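2-oxoglutarate (2OG) and Fe(II)-dependent oxygenase superfamily protein (PDB 6KWA) probably catalyses the irreversible, 2-oxoglutarate- and iron-dependent oxidation of the plant hormone indole-3-acetic acid to inactive 2-oxoindole-3-acetic acid. Local coordinates at residues 26-38 against 198-211. Residues are numbered along the deposited sequence; the frame is centred on the assembly and turned at random.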
loop_
_atom_site.group_PDB
_atom_site.type_symbol
_atom_site.label_atom_id
_atom_site.label_comp_id
_atom_site.label_asym_id
_atom_site.label_seq_id
_atom_site.Cartn_x
_atom_site.Cartn_y
_atom_site.Cartn_z
ATOM N N TRP A 26 13.352 -3.934 -8.327
ATOM C CA TRP A 26 12.727 -2.614 -8.213
ATOM C C TRP A 26 11.956 -2.377 -6.916
ATOM O O TRP A 26 11.689 -1.238 -6.551
ATOM C CB TRP A 26 11.762 -2.406 -9.369
ATOM C CG TRP A 26 12.386 -2.590 -10.702
ATOM C CD1 TRP A 26 12.192 -3.623 -11.569
ATOM C CD2 TRP A 26 13.336 -1.712 -11.319
ATOM N NE1 TRP A 26 12.951 -3.429 -12.710
ATOM C CE2 TRP A 26 13.660 -2.262 -12.576
ATOM C CE3 TRP A 26 13.937 -0.506 -10.932
ATOM C CZ2 TRP A 26 14.558 -1.645 -13.453
ATOM C CZ3 TRP A 26 14.832 0.113 -11.812
ATOM C CH2 TRP A 26 15.137 -0.468 -13.048
ATOM N N GLY A 27 11.527 -3.450 -6.254
ATOM C CA GLY A 27 10.775 -3.319 -5.023
ATOM C C GLY A 27 9.341 -2.862 -5.218
ATOM O O GLY A 27 8.632 -2.561 -4.260
ATOM N N CYS A 28 8.898 -2.856 -6.466
ATOM C CA CYS A 28 7.537 -2.467 -6.763
ATOM C C CYS A 28 7.119 -2.993 -8.105
ATOM O O CYS A 28 7.957 -3.342 -8.936
ATOM C CB CYS A 28 7.404 -0.932 -6.733
ATOM S SG CYS A 28 8.545 -0.097 -7.876
ATOM N N PHE A 29 5.814 -3.054 -8.314
ATOM C CA PHE A 29 5.269 -3.427 -9.608
ATOM C C PHE A 29 3.809 -3.072 -9.663
ATOM O O PHE A 29 3.148 -2.974 -8.647
ATOM C CB PHE A 29 5.481 -4.919 -9.907
ATOM C CG PHE A 29 4.937 -5.839 -8.872
ATOM C CD1 PHE A 29 3.686 -6.421 -9.021
ATOM C CD2 PHE A 29 5.700 -6.165 -7.756
ATOM C CE1 PHE A 29 3.201 -7.290 -8.071
ATOM C CE2 PHE A 29 5.205 -7.019 -6.784
ATOM C CZ PHE A 29 3.955 -7.605 -6.952
ATOM N N ARG A 30 3.304 -2.959 -10.877
ATOM C CA ARG A 30 1.907 -2.673 -11.103
ATOM C C ARG A 30 1.221 -4.019 -11.330
ATOM O O ARG A 30 1.863 -4.945 -11.820
ATOM C CB ARG A 30 1.789 -1.748 -12.326
ATOM C CG ARG A 30 0.462 -1.029 -12.541
ATOM C CD ARG A 30 0.550 -0.095 -13.791
ATOM N NE ARG A 30 1.113 1.228 -13.507
ATOM C CZ ARG A 30 2.269 1.695 -13.983
ATOM N NH1 ARG A 30 3.026 0.959 -14.794
ATOM N NH2 ARG A 30 2.663 2.923 -13.658
ATOM N N VAL A 31 -0.038 -4.167 -10.924
ATOM C CA VAL A 31 -0.783 -5.357 -11.299
ATOM C C VAL A 31 -2.002 -4.969 -12.137
ATOM O O VAL A 31 -2.640 -3.925 -11.918
ATOM C CB VAL A 31 -1.227 -6.214 -10.088
ATOM C CG1 VAL A 31 -0.002 -6.879 -9.456
ATOM C CG2 VAL A 31 -2.023 -5.405 -9.045
ATOM N N ILE A 32 -2.273 -5.805 -13.138
ATOM C CA ILE A 32 -3.490 -5.737 -13.941
ATOM C C ILE A 32 -4.188 -7.074 -13.835
ATOM O O ILE A 32 -3.578 -8.069 -13.409
ATOM C CB ILE A 32 -3.192 -5.451 -15.422
ATOM C CG1 ILE A 32 -2.197 -6.491 -15.958
ATOM C CG2 ILE A 32 -2.669 -4.045 -15.606
ATOM C CD1 ILE A 32 -1.936 -6.392 -17.450
ATOM N N ASN A 33 -5.464 -7.095 -14.213
ATOM C CA ASN A 33 -6.323 -8.265 -14.038
ATOM C C ASN A 33 -6.221 -8.805 -12.626
ATOM O O ASN A 33 -6.130 -10.011 -12.405
ATOM C CB ASN A 33 -5.963 -9.339 -15.067
ATOM C CG ASN A 33 -5.948 -8.796 -16.495
ATOM O OD1 ASN A 33 -6.621 -7.803 -16.808
ATOM N ND2 ASN A 33 -5.149 -9.420 -17.358
ATOM N N HIS A 34 -6.238 -7.880 -11.679
ATOM C CA HIS A 34 -6.037 -8.148 -10.260
ATOM C C HIS A 34 -7.195 -8.812 -9.538
ATOM O O HIS A 34 -7.101 -9.092 -8.345
ATOM C CB HIS A 34 -5.639 -6.858 -9.564
ATOM C CG HIS A 34 -6.399 -5.668 -10.034
ATOM N ND1 HIS A 34 -7.755 -5.526 -9.825
ATOM C CD2 HIS A 34 -5.995 -4.553 -10.684
ATOM C CE1 HIS A 34 -8.157 -4.381 -10.345
ATOM N NE2 HIS A 34 -7.109 -3.765 -10.866
ATOM N N GLY A 35 -8.335 -8.933 -10.212
ATOM C CA GLY A 35 -9.502 -9.529 -9.602
ATOM C C GLY A 35 -10.361 -8.648 -8.699
ATOM O O GLY A 35 -11.350 -9.101 -8.165
ATOM N N VAL A 36 -9.998 -7.390 -8.522
ATOM C CA VAL A 36 -10.821 -6.485 -7.719
ATOM C C VAL A 36 -11.825 -5.722 -8.572
ATOM O O VAL A 36 -11.450 -5.161 -9.612
ATOM C CB VAL A 36 -9.959 -5.461 -6.952
ATOM C CG1 VAL A 36 -10.835 -4.619 -6.043
ATOM C CG2 VAL A 36 -8.885 -6.186 -6.135
ATOM N N SER A 37 -13.091 -5.734 -8.164
ATOM C CA SER A 37 -14.153 -5.054 -8.921
ATOM C C SER A 37 -13.806 -3.590 -9.209
ATOM O O SER A 37 -13.505 -2.822 -8.296
ATOM C CB SER A 37 -15.472 -5.120 -8.151
ATOM O OG SER A 37 -16.335 -4.070 -8.570
ATOM N N LEU A 38 -13.902 -3.194 -10.476
ATOM C CA LEU A 38 -13.561 -1.843 -10.875
ATOM C C LEU A 38 -14.565 -0.850 -10.286
ATOM O O LEU A 38 -14.190 0.218 -9.808
ATOM C CB LEU A 38 -13.547 -1.744 -12.400
ATOM C CG LEU A 38 -12.311 -2.188 -13.189
ATOM C CD1 LEU A 38 -11.978 -3.620 -12.890
ATOM C CD2 LEU A 38 -12.626 -2.086 -14.675
ATOM N N PHE A 198 12.362 6.966 -11.360
ATOM C CA PHE A 198 11.423 6.627 -12.415
ATOM C C PHE A 198 10.012 6.859 -11.859
ATOM O O PHE A 198 9.818 6.831 -10.637
ATOM C CB PHE A 198 11.635 5.191 -12.901
ATOM C CG PHE A 198 11.469 4.153 -11.833
ATOM C CD1 PHE A 198 10.243 3.533 -11.642
ATOM C CD2 PHE A 198 12.539 3.787 -11.029
ATOM C CE1 PHE A 198 10.088 2.559 -10.655
ATOM C CE2 PHE A 198 12.401 2.826 -10.051
ATOM C CZ PHE A 198 11.168 2.211 -9.853
ATOM N N PRO A 199 9.047 7.193 -12.738
ATOM C CA PRO A 199 7.672 7.495 -12.323
ATOM C C PRO A 199 6.797 6.253 -12.183
ATOM O O PRO A 199 7.027 5.269 -12.872
ATOM C CB PRO A 199 7.155 8.374 -13.466
ATOM C CG PRO A 199 7.851 7.821 -14.671
ATOM C CD PRO A 199 9.217 7.341 -14.196
ATOM N N ILE A 200 5.814 6.301 -11.292
ATOM C CA ILE A 200 4.796 5.269 -11.236
ATOM C C ILE A 200 3.462 5.954 -11.571
ATOM O O ILE A 200 2.733 6.412 -10.690
ATOM C CB ILE A 200 4.772 4.584 -9.860
ATOM C CG1 ILE A 200 6.170 4.036 -9.529
ATOM C CG2 ILE A 200 3.705 3.471 -9.810
ATOM C CD1 ILE A 200 6.278 3.413 -8.165
ATOM N N ASP A 201 3.169 6.035 -12.864
ATOM C CA ASP A 201 1.980 6.715 -13.359
ATOM C C ASP A 201 0.741 5.903 -13.021
ATOM O O ASP A 201 0.784 4.676 -13.033
ATOM C CB ASP A 201 2.083 6.934 -14.870
ATOM C CG ASP A 201 3.230 7.871 -15.251
ATOM O OD1 ASP A 201 3.577 8.771 -14.456
ATOM O OD2 ASP A 201 3.815 7.669 -16.330
ATOM N N PRO A 202 -0.366 6.585 -12.681
ATOM C CA PRO A 202 -1.630 5.912 -12.331
ATOM C C PRO A 202 -2.385 5.371 -13.543
ATOM O O PRO A 202 -3.320 6.024 -14.004
ATOM C CB PRO A 202 -2.432 7.024 -11.657
ATOM C CG PRO A 202 -1.984 8.250 -12.369
ATOM C CD PRO A 202 -0.513 8.052 -12.691
ATOM N N LEU A 203 -2.041 4.182 -14.022
ATOM C CA LEU A 203 -2.732 3.611 -15.179
ATOM C C LEU A 203 -4.115 3.080 -14.753
ATOM O O LEU A 203 -4.226 2.287 -13.805
ATOM C CB LEU A 203 -1.867 2.526 -15.804
ATOM C CG LEU A 203 -0.549 3.104 -16.348
ATOM C CD1 LEU A 203 0.293 2.055 -17.066
ATOM C CD2 LEU A 203 -0.748 4.329 -17.239
ATOM N N PRO A 204 -5.187 3.522 -15.436
ATOM C CA PRO A 204 -6.544 3.211 -14.924
ATOM C C PRO A 204 -6.841 1.707 -14.745
ATOM O O PRO A 204 -6.303 0.858 -15.458
ATOM C CB PRO A 204 -7.460 3.809 -15.995
ATOM C CG PRO A 204 -6.630 4.900 -16.642
ATOM C CD PRO A 204 -5.211 4.418 -16.608
ATOM N N ASN A 205 -7.734 1.410 -13.803
ATOM C CA ASN A 205 -7.981 0.051 -13.290
ATOM C C ASN A 205 -6.757 -0.800 -12.954
ATOM O O ASN A 205 -6.829 -2.032 -13.000
ATOM C CB ASN A 205 -8.804 -0.768 -14.294
ATOM C CG ASN A 205 -9.918 0.016 -14.934
ATOM O OD1 ASN A 205 -10.616 0.796 -14.277
ATOM N ND2 ASN A 205 -10.115 -0.208 -16.226
ATOM N N THR A 206 -5.688 -0.191 -12.466
ATOM C CA THR A 206 -4.526 -0.990 -12.095
ATOM C C THR A 206 -4.237 -0.601 -10.665
ATOM O O THR A 206 -4.736 0.432 -10.183
ATOM C CB THR A 206 -3.289 -0.704 -12.977
ATOM O OG1 THR A 206 -2.802 0.624 -12.726
ATOM C CG2 THR A 206 -3.637 -0.863 -14.448
ATOM N N LEU A 207 -3.465 -1.433 -9.983
ATOM C CA LEU A 207 -3.016 -1.143 -8.622
ATOM C C LEU A 207 -1.473 -1.147 -8.602
ATOM O O LEU A 207 -0.849 -1.872 -9.372
ATOM C CB LEU A 207 -3.599 -2.167 -7.639
ATOM C CG LEU A 207 -5.127 -2.163 -7.529
ATOM C CD1 LEU A 207 -5.666 -3.414 -6.892
ATOM C CD2 LEU A 207 -5.616 -0.937 -6.748
ATOM N N ALA A 208 -0.868 -0.324 -7.745
ATOM C CA ALA A 208 0.581 -0.270 -7.602
ATOM C C ALA A 208 0.993 -1.058 -6.361
ATOM O O ALA A 208 0.462 -0.846 -5.269
ATOM C CB ALA A 208 1.042 1.172 -7.502
ATOM N N ILE A 209 1.937 -1.968 -6.521
ATOM C CA ILE A 209 2.381 -2.767 -5.393
ATOM C C ILE A 209 3.767 -2.322 -5.078
ATOM O O ILE A 209 4.558 -2.125 -5.982
ATOM C CB ILE A 209 2.408 -4.274 -5.706
ATOM C CG1 ILE A 209 1.147 -4.695 -6.450
ATOM C CG2 ILE A 209 2.604 -5.078 -4.441
ATOM C CD1 ILE A 209 -0.090 -4.508 -5.682
ATOM N N ASN A 210 4.095 -2.189 -3.808
ATOM C CA ASN A 210 5.488 -1.982 -3.493
ATOM C C ASN A 210 5.800 -2.709 -2.221
ATOM O O ASN A 210 4.910 -2.990 -1.416
ATOM C CB ASN A 210 5.827 -0.502 -3.353
ATOM C CG ASN A 210 5.293 0.068 -2.099
ATOM O OD1 ASN A 210 4.173 0.565 -2.077
ATOM N ND2 ASN A 210 6.049 -0.060 -1.009
ATOM N N LEU A 211 7.071 -3.034 -2.042
ATOM C CA LEU A 211 7.475 -3.799 -0.875
ATOM C C LEU A 211 8.051 -2.824 0.146
ATOM O O LEU A 211 8.438 -1.720 -0.224
ATOM C CB LEU A 211 8.482 -4.885 -1.287
ATOM C CG LEU A 211 7.835 -6.044 -2.061
ATOM C CD1 LEU A 211 7.513 -5.709 -3.520
ATOM C CD2 LEU A 211 8.729 -7.255 -1.989
#
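Phe29 and Ile209 face each other as an antiparallel hydrogen-bonded pair in the larger sheet of the double-stranded beta-helix, the fold of 2-oxoglutarate-dependent oxygenases, which N-terminal strands extend here. Strand 28-32 joins the edge of core strand 207-211, the short axes running antiparallel 4.5 Å apart, and strand 4-6 continues the sheet. Phe29 N bonds to Ile209 O and Ile209 N to Phe29 O. On the face shared by Phe29, Val31, Leu207 and Ile209 the residues are apolar, as suits a side covered by helices 12-25 and 106-133; Ile209 CB lies over the Phe29 ring, 3.9 Å from its centroid.

Arg30 leaves on the other face, and its far end reaches the loop between strands 197-200 and 207-211. Its CB and CG pass Leu207 O, and CD lies 3.6 Å from Thr206 OG1. With CG anti to the backbone N (chi1 -165°) the chain starts out extended, then bends at chi3 (-85°), which turns the guanidinium under Leu203: NE lies beside Leu203 CD1, which covers one face, 3.7 Å from Arg30 CZ. NH2 ends on a lone pair of Asp201 O at 2.6 Å, while NH1 is hydrogen-bonded to Thr4 OG1. A long side chain with several N-H groups can thus tie the carbonyl of Asp201 to strand 28-32.

At one end, Trp26 turns the edge of its six-membered ring toward the face of Phe198, planes at 74°. Across from Cys28, Asn210 ND2 is hydrogen-bonded to Asp171 OD2, a ligand of the magnesium ion. At the far end histidine suits its place because one ring nitrogen accepts and the other donates: His34 ND1 accepts the N-H of Val36, Leu207 CD1 covers the ring, and NE2 donates to Asn205 O at 2.8 Å, from above the carbonyl plane.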